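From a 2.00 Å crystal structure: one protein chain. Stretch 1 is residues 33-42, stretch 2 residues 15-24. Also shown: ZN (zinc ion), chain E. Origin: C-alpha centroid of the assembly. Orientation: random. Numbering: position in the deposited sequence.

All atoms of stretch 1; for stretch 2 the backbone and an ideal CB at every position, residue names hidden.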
# COMPACT_ATOMS: atom_id res chain seq x y z
N SER A 33 2.57 2.70 10.00
CA SER A 33 1.49 3.11 9.10
C SER A 33 1.57 2.52 7.70
O SER A 33 0.60 2.58 6.95
CB SER A 33 1.50 4.63 8.96
OG SER A 33 2.67 5.04 8.27
N SER A 34 2.74 1.99 7.34
CA SER A 34 3.02 1.65 5.94
C SER A 34 3.51 0.22 5.75
O SER A 34 4.09 -0.39 6.65
CB SER A 34 4.06 2.62 5.37
OG SER A 34 3.77 3.98 5.69
N PHE A 35 3.28 -0.31 4.55
CA PHE A 35 3.96 -1.51 4.09
C PHE A 35 4.28 -1.38 2.60
O PHE A 35 3.56 -0.70 1.86
CB PHE A 35 3.20 -2.80 4.42
CG PHE A 35 1.97 -3.04 3.58
CD1 PHE A 35 2.06 -3.74 2.38
CD2 PHE A 35 0.72 -2.62 4.02
CE1 PHE A 35 0.93 -3.99 1.61
CE2 PHE A 35 -0.42 -2.87 3.26
CZ PHE A 35 -0.32 -3.55 2.05
N ASP A 36 5.36 -2.02 2.18
CA ASP A 36 5.76 -1.99 0.79
C ASP A 36 5.28 -3.24 0.09
O ASP A 36 5.02 -4.26 0.73
CB ASP A 36 7.28 -1.86 0.66
CG ASP A 36 7.83 -0.66 1.40
OD1 ASP A 36 7.17 0.40 1.43
OD2 ASP A 36 8.94 -0.77 1.97
N ALA A 37 5.15 -3.16 -1.23
CA ALA A 37 4.73 -4.29 -2.04
C ALA A 37 5.28 -4.16 -3.45
O ALA A 37 5.32 -3.07 -4.02
CB ALA A 37 3.21 -4.41 -2.07
N SER A 38 5.73 -5.28 -3.99
CA SER A 38 6.23 -5.35 -5.34
C SER A 38 5.94 -6.74 -5.88
O SER A 38 6.02 -7.72 -5.14
CB SER A 38 7.74 -5.09 -5.36
OG SER A 38 8.25 -5.08 -6.68
N TYR A 39 5.57 -6.82 -7.16
CA TYR A 39 5.33 -8.11 -7.79
C TYR A 39 6.50 -9.06 -7.56
O TYR A 39 6.31 -10.17 -7.05
CB TYR A 39 5.02 -7.98 -9.29
CG TYR A 39 5.20 -9.29 -10.05
CD1 TYR A 39 4.32 -10.35 -9.85
CD2 TYR A 39 6.25 -9.46 -10.94
CE1 TYR A 39 4.49 -11.56 -10.52
CE2 TYR A 39 6.43 -10.67 -11.62
CZ TYR A 39 5.54 -11.71 -11.41
OH TYR A 39 5.71 -12.91 -12.07
N ASP A 40 7.71 -8.62 -7.92
CA ASP A 40 8.90 -9.48 -7.89
C ASP A 40 10.12 -8.95 -7.11
O ASP A 40 11.10 -9.67 -6.96
CB ASP A 40 9.33 -9.86 -9.32
CG ASP A 40 9.39 -8.66 -10.27
OD1 ASP A 40 9.16 -7.52 -9.82
OD2 ASP A 40 9.66 -8.87 -11.47
N TRP A 41 10.04 -7.71 -6.61
CA TRP A 41 11.15 -7.03 -5.90
C TRP A 41 12.49 -7.05 -6.67
O TRP A 41 13.49 -7.58 -6.18
CB TRP A 41 11.32 -7.58 -4.48
CG TRP A 41 10.27 -7.11 -3.51
CD1 TRP A 41 9.08 -7.73 -3.23
CD2 TRP A 41 10.30 -5.91 -2.72
NE1 TRP A 41 8.38 -6.99 -2.30
CE2 TRP A 41 9.10 -5.87 -1.97
CE3 TRP A 41 11.23 -4.88 -2.56
CZ2 TRP A 41 8.81 -4.84 -1.08
CZ3 TRP A 41 10.94 -3.84 -1.67
CH2 TRP A 41 9.73 -3.83 -0.95
N PRO A 42 12.51 -6.45 -7.88
CA PRO A 42 13.64 -6.63 -8.78
C PRO A 42 14.68 -5.51 -8.67
O PRO A 42 14.61 -4.68 -7.75
CB PRO A 42 12.96 -6.56 -10.14
CG PRO A 42 11.86 -5.53 -9.94
CD PRO A 42 11.51 -5.54 -8.46
N UNK A 15 -4.69 -10.34 -9.04
CA UNK A 15 -3.24 -10.42 -9.13
C UNK A 15 -2.59 -10.44 -7.74
O UNK A 15 -3.24 -10.13 -6.74
CB UNK A 15 -2.70 -9.24 -9.95
N UNK A 16 -1.32 -10.82 -7.68
CA UNK A 16 -0.63 -11.06 -6.42
C UNK A 16 0.74 -10.37 -6.38
O UNK A 16 1.57 -10.58 -7.26
CB UNK A 16 -0.47 -12.56 -6.19
N UNK A 17 0.95 -9.55 -5.35
CA UNK A 17 2.25 -8.93 -5.11
C UNK A 17 2.82 -9.40 -3.78
O UNK A 17 2.09 -9.95 -2.94
CB UNK A 17 2.13 -7.40 -5.13
N UNK A 18 4.12 -9.17 -3.58
CA UNK A 18 4.80 -9.51 -2.33
C UNK A 18 4.95 -8.30 -1.41
O UNK A 18 5.68 -7.35 -1.75
CB UNK A 18 6.18 -10.11 -2.63
N UNK A 19 4.30 -8.33 -0.24
CA UNK A 19 4.48 -7.23 0.72
C UNK A 19 5.68 -7.45 1.63
O UNK A 19 6.14 -8.58 1.80
CB UNK A 19 3.22 -7.06 1.57
N UNK A 20 6.19 -6.36 2.21
CA UNK A 20 7.22 -6.45 3.25
C UNK A 20 6.65 -6.01 4.60
O UNK A 20 5.47 -5.68 4.69
CB UNK A 20 8.43 -5.59 2.88
N UNK A 21 7.49 -6.00 5.63
CA UNK A 21 7.05 -5.67 6.98
C UNK A 21 6.57 -4.24 7.17
O UNK A 21 7.04 -3.31 6.49
CB UNK A 21 8.20 -5.94 7.96
N UNK A 22 5.64 -4.07 8.10
CA UNK A 22 5.09 -2.76 8.43
C UNK A 22 6.16 -1.83 8.98
O UNK A 22 7.08 -2.26 9.69
CB UNK A 22 3.95 -2.90 9.44
N UNK A 23 6.04 -0.55 8.64
CA UNK A 23 6.99 0.46 9.08
C UNK A 23 6.33 1.82 9.07
O UNK A 23 5.21 1.97 8.56
CB UNK A 23 8.24 0.46 8.20
N UNK A 24 6.99 2.80 9.66
CA UNK A 24 6.51 4.17 9.61
C UNK A 24 6.79 4.72 8.22
O UNK A 24 7.61 4.17 7.49
CB UNK A 24 7.17 5.03 10.69
ZN ZN E . 8.09 1.82 2.59

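At position 15 the ideal CB has no atom of stretch 1 within 5.5 Å, so nothing here selects a side chain. The deposited residue is Tyr15, which makes no contact with stretch 1. Position 16 is equally unconstrained at CB, and its backbone angles (-132/125) are extended, so many residues would fit. Ser16 is found; its contribution comes from the backbone, where a water donates to both Ser16 O (2.9 Å) and Tyr39 O (2.8 Å).

Position 17 has its ideal CB 3.9 Å from Ser38 O, 4.0 Å from Tyr39 N and 4.4 Å from Ala37 CB. A methyl and a CB methylene beside it favour an apolar or aromatic side chain; leucine, phenylalanine or tryptophan would all be reasonable. Trp17 takes the place with chi1 m. Its CE3 lies 4.0 Å from Ala37 CB, and Tyr39 CB sits over the face of the five-membered ring, 4.2 Å from its centroid in a CH-pi contact.

At position 18 the backbone pairs with Ser38 in antiparallel fashion: N donates to Ser38 O (2.9 Å) and O accepts from Ser38 N (3.1 Å). That same O also accepts from Trp41 NE1 (2.8 Å). The ideal CB stands 3.8 Å from Trp41 CD1 and 4.4 Å from Tyr39 O, an indole edge next to a carbonyl, so a long side chain, aliphatic or polar, would suit. Gln18 extends with chi1 m and chi2 t; its NE2 donates to a water (3.2 Å) that in turn donates to Asp40 O (2.8 Å).

Position 19 needs no amide hydrogen for stretch 1, because it forms a non-hydrogen-bonded pair with Ala37, CA to CA 4.0 Å. With phi at -87° and the ideal CB 3.6 Å from Phe35 CD1, proline, valine or another compact apolar residue is plausible. Pro19 places CB 3.8 Å from Phe35 CD1, while its CA makes a CA-H...O contact with Asp36 O (3.0 Å).

CA-to-CB at position 20 points toward stretch 1, where Asp36 offers both a free backbone NH and a carboxylate. A short side chain carrying acceptor and donor would answer both, with asparagine the neatest choice. Asn20 does so: OD1 accepts from Asp36 N (2.8 Å), ND2 donates to Asp36 OD2 (3.0 Å), and its backbone N donates to Asp36 O (2.8 Å).

Position 21 faces away and leaves the choice open; it is Gly21. At position 22 the ideal CB is 3.8 Å from Ser34 O, which suits a small residue, and Ala22 adds a CA-H...O contact from CA to Ser34 O (3.1 Å).

At position 23, N donates to Ser34 O and O accepts from Ser34 N, both 2.8 Å. CB points sideways, but the visible zinc, 2.0 Å from Asp36 OD1, calls for a ligand such as histidine. His23 binds it through NE2 (2.2 Å), its ring steadied by ND1 donating to Gly21 O (2.7 Å).

Position 24 points away, allowing many residues; it is Ser24.

Stretch 2 (15-24) YSWQPNGAHS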
# COMPACT_ATOMS: atom_id res chain seq x y z
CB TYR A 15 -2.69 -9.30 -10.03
CG TYR A 15 -3.27 -9.33 -11.44
CD1 TYR A 15 -2.60 -10.00 -12.47
CD2 TYR A 15 -4.49 -8.73 -11.73
CE1 TYR A 15 -3.14 -10.04 -13.77
CE2 TYR A 15 -5.03 -8.76 -13.01
CZ TYR A 15 -4.35 -9.41 -14.02
OH TYR A 15 -4.91 -9.44 -15.28
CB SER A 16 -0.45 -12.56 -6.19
OG SER A 16 -1.68 -13.25 -6.25
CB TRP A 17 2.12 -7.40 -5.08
CG TRP A 17 1.90 -6.75 -6.41
CD1 TRP A 17 1.61 -7.35 -7.60
CD2 TRP A 17 1.91 -5.34 -6.66
NE1 TRP A 17 1.46 -6.41 -8.58
CE2 TRP A 17 1.64 -5.16 -8.04
CE3 TRP A 17 2.14 -4.21 -5.87
CZ2 TRP A 17 1.58 -3.90 -8.63
CZ3 TRP A 17 2.07 -2.96 -6.46
CH2 TRP A 17 1.80 -2.81 -7.83
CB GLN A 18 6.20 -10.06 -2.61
CG GLN A 18 6.26 -11.34 -3.42
CD GLN A 18 7.69 -11.73 -3.72
OE1 GLN A 18 8.60 -11.45 -2.93
NE2 GLN A 18 7.91 -12.36 -4.86
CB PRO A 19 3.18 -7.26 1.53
CG PRO A 19 2.78 -8.73 1.52
CD PRO A 19 3.35 -9.35 0.26
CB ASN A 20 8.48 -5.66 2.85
CG ASN A 20 8.36 -4.16 3.13
OD1 ASN A 20 7.27 -3.63 3.37
ND2 ASN A 20 9.50 -3.46 3.11
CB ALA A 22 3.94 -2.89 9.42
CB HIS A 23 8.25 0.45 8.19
CG HIS A 23 7.96 0.47 6.72
ND1 HIS A 23 7.57 -0.66 6.03
CD2 HIS A 23 8.03 1.47 5.81
CE1 HIS A 23 7.39 -0.35 4.76
NE2 HIS A 23 7.67 0.93 4.60
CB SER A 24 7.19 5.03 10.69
OG SER A 24 8.50 5.41 10.31
O HOH W 1 4.14 -11.92 -7.15
O HOH W 2 11.07 -11.95 -5.27
O HOH W 3 9.57 2.38 1.22
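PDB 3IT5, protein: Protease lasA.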